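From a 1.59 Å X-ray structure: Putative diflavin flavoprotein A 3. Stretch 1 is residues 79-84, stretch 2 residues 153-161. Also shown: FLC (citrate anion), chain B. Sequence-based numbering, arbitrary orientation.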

# COMPACT_ATOMS: atom_id res chain seq x y z
N VAL A 79 0.49 20.63 0.20
CA VAL A 79 0.04 19.35 0.71
C VAL A 79 0.80 18.24 -0.02
O VAL A 79 0.66 18.05 -1.24
CB VAL A 79 -1.49 19.17 0.57
CG1 VAL A 79 -1.90 17.80 1.09
CG2 VAL A 79 -2.20 20.26 1.34
N ILE A 80 1.62 17.52 0.74
CA ILE A 80 2.48 16.49 0.18
C ILE A 80 1.86 15.12 0.41
O ILE A 80 1.51 14.77 1.54
CB ILE A 80 3.90 16.57 0.80
CG1 ILE A 80 4.49 17.96 0.60
CG2 ILE A 80 4.82 15.52 0.20
CD1 ILE A 80 5.89 18.11 1.17
N LEU A 81 1.71 14.35 -0.67
CA LEU A 81 1.07 13.04 -0.56
C LEU A 81 2.08 11.92 -0.76
O LEU A 81 2.73 11.85 -1.81
CB LEU A 81 -0.06 12.90 -1.59
CG LEU A 81 -1.14 13.97 -1.56
CD1 LEU A 81 -2.09 13.82 -2.72
CD2 LEU A 81 -1.87 13.89 -0.24
N GLY A 82 2.22 11.05 0.24
CA GLY A 82 3.09 9.89 0.15
C GLY A 82 2.45 8.76 -0.65
O GLY A 82 3.14 7.85 -1.13
N HIS A 83 1.13 8.82 -0.79
CA HIS A 83 0.36 7.87 -1.59
C HIS A 83 -1.05 8.41 -1.72
O HIS A 83 -1.44 9.33 -0.99
CB HIS A 83 0.35 6.47 -0.96
CG HIS A 83 -0.55 6.35 0.23
ND1 HIS A 83 -0.20 6.81 1.48
CD2 HIS A 83 -1.79 5.82 0.36
CE1 HIS A 83 -1.18 6.57 2.33
NE2 HIS A 83 -2.16 5.98 1.67
N VAL A 84 -1.82 7.85 -2.65
CA VAL A 84 -3.14 8.39 -2.96
C VAL A 84 -4.15 7.28 -3.21
O VAL A 84 -3.83 6.26 -3.81
CB VAL A 84 -3.09 9.30 -4.22
CG1 VAL A 84 -4.48 9.64 -4.71
CG2 VAL A 84 -2.33 10.57 -3.92
N ARG A 153 0.67 -2.16 -4.93
CA ARG A 153 -0.42 -1.66 -4.12
C ARG A 153 -0.37 -0.14 -3.97
O ARG A 153 -1.41 0.51 -3.77
CB ARG A 153 -0.41 -2.33 -2.75
CG ARG A 153 -1.65 -2.02 -1.95
CD ARG A 153 -1.77 -2.87 -0.72
NE ARG A 153 -2.82 -2.33 0.13
CZ ARG A 153 -3.04 -2.73 1.37
NH1 ARG A 153 -4.01 -2.18 2.08
NH2 ARG A 153 -2.29 -3.69 1.90
N TYR A 154 0.83 0.43 -4.05
CA TYR A 154 0.99 1.88 -3.94
C TYR A 154 1.80 2.41 -5.11
O TYR A 154 2.97 2.77 -4.95
CB TYR A 154 1.65 2.25 -2.61
CG TYR A 154 0.81 1.77 -1.46
CD1 TYR A 154 -0.39 2.40 -1.15
CD2 TYR A 154 1.19 0.66 -0.71
CE1 TYR A 154 -1.19 1.94 -0.11
CE2 TYR A 154 0.39 0.19 0.33
CZ TYR A 154 -0.79 0.84 0.63
OH TYR A 154 -1.58 0.41 1.66
N PRO A 155 1.17 2.46 -6.29
CA PRO A 155 1.89 2.85 -7.51
C PRO A 155 2.41 4.28 -7.43
O PRO A 155 3.43 4.61 -8.05
CB PRO A 155 0.82 2.72 -8.59
CG PRO A 155 -0.19 1.76 -8.03
CD PRO A 155 -0.22 2.07 -6.56
N GLY A 156 1.73 5.12 -6.66
CA GLY A 156 2.13 6.52 -6.57
C GLY A 156 2.97 6.83 -5.35
O GLY A 156 3.15 8.00 -5.01
N GLN A 157 3.49 5.80 -4.70
CA GLN A 157 4.16 6.02 -3.43
C GLN A 157 5.40 6.89 -3.60
O GLN A 157 6.19 6.71 -4.53
CB GLN A 157 4.54 4.71 -2.76
CG GLN A 157 5.10 4.89 -1.36
CD GLN A 157 5.34 3.56 -0.68
OE1 GLN A 157 4.43 2.97 -0.12
NE2 GLN A 157 6.57 3.07 -0.77
N LEU A 158 5.57 7.83 -2.67
CA LEU A 158 6.61 8.83 -2.74
C LEU A 158 7.18 9.09 -1.36
O LEU A 158 6.45 9.49 -0.45
CB LEU A 158 6.05 10.12 -3.32
CG LEU A 158 7.03 11.28 -3.48
CD1 LEU A 158 8.02 10.99 -4.61
CD2 LEU A 158 6.28 12.58 -3.72
N CYS A 159 8.47 8.85 -1.18
CA CYS A 159 9.13 9.16 0.08
C CYS A 159 9.82 10.52 -0.01
O CYS A 159 10.13 10.98 -1.10
CB CYS A 159 10.16 8.09 0.46
SG CYS A 159 9.48 6.43 0.77
N THR A 160 10.06 11.14 1.14
CA THR A 160 10.64 12.48 1.20
C THR A 160 11.71 12.57 2.27
O THR A 160 11.51 12.10 3.39
CB THR A 160 9.56 13.53 1.52
OG1 THR A 160 8.43 13.36 0.64
CG2 THR A 160 10.13 14.95 1.38
N TYR A 161 12.85 13.18 1.95
CA TYR A 161 13.90 13.37 2.93
C TYR A 161 14.06 14.84 3.28
O TYR A 161 14.17 15.68 2.38
CB TYR A 161 15.22 12.81 2.42
CG TYR A 161 16.35 12.94 3.42
CD1 TYR A 161 16.28 12.27 4.64
CD2 TYR A 161 17.47 13.72 3.16
CE1 TYR A 161 17.30 12.37 5.56
CE2 TYR A 161 18.50 13.83 4.08
CZ TYR A 161 18.41 13.15 5.28
OH TYR A 161 19.42 13.24 6.22
CAC FLC B . -4.81 1.65 1.97
CA FLC B . -6.02 2.52 2.21
CB FLC B . -5.93 3.40 3.45
CBC FLC B . -4.74 4.32 3.43
CG FLC B . -7.19 4.25 3.47
CGC FLC B . -7.27 5.05 4.75
OA1 FLC B . -3.65 2.01 2.31
OA2 FLC B . -4.98 0.54 1.40
OB1 FLC B . -3.94 4.31 4.41
OB2 FLC B . -4.54 5.11 2.47
OG1 FLC B . -8.06 4.68 5.67
OG2 FLC B . -6.55 6.07 4.91
OHB FLC B . -5.88 2.60 4.61
O HOH W 1 2.75 10.63 -4.37
O HOH W 2 -2.67 3.19 -4.16

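Stretch 1 enters this contact as a strand and continues as a loop, and the contact is concentrated at Gly82 and His83. Val79 lies out of reach. Ile80 is the first residue to touch: its CB points toward stretch 2, and its CG2 lies 4.2 Å from OG1 of Thr160. Both are beta-branched residues, well suited to extended backbone, and they meet at van der Waals range in a buried setting.

Leu81 sets its CB sideways, and the rest of the side chain leads off from stretch 2, so its contact is made by the backbone O. This carbonyl O sits 4.0 Å from CB of Leu158, but its polar partner is a water, which donates to Leu81 O at 2.8 Å and to Gly156 O at 2.7 Å. One water thus satisfies two carbonyls that, both being acceptors, could not bond to each other.

Gly82 is the centre of the contact. The only direct hydrogen bond between the stretches runs from Leu158 N to Gly82 O, 2.9 Å long with an angle of 151° at the hydrogen. The same oxygen also receives a CA-H...O contact from Gln157 CA at 3.1 Å, so two neighbouring donors converge on it. In return, Gly82 CA approaches Leu158 O at 3.4 Å, with an angle of 137° at the hydrogen. The backbones run close, with Gly82 CA and Leu158 CA 4.7 Å apart. An ideal CB on Gly82 would point sideways and lie 3.6 Å from Leu158 O, a contact but not a clash, so glycine fits without being demanded; it offers its CA hydrogens and backbone O to the contact. Across from it, the type I turn from Tyr154 to Gln157, closed by Gln157 N bonding to Tyr154 O at 3.1 Å, leads directly into the strand that begins at Leu158.

At His83 the contact becomes aromatic. The edge of the Tyr154 ring is directed toward the face of the imidazole in an offset edge-to-face pair, with centroids 5.4 Å apart and planes at 78°; the closest atoms are His83 CD2 and Tyr154 CE1, at 4.0 Å. The two side chains also share a ligand, a citrate probably derived from the crystallisation liquor. His83 NE2 donates to FLC OB2 at 2.7 Å, nearly linearly at 170°, while Tyr154 OH donates to FLC OA1 at 2.7 Å. Histidine suits this place by giving both an aromatic face for Tyr154 and a ring N-H for the citrate. Arg153, which does not touch stretch 1, adds a bond from NH1 to FLC OA2 at 3.0 Å, its positive charge suiting a carboxylate.

Val84 makes no direct contact. A second water links the backbones here, donating to Arg153 O at 3.0 Å and, weakly, to Val84 O at 3.3 Å.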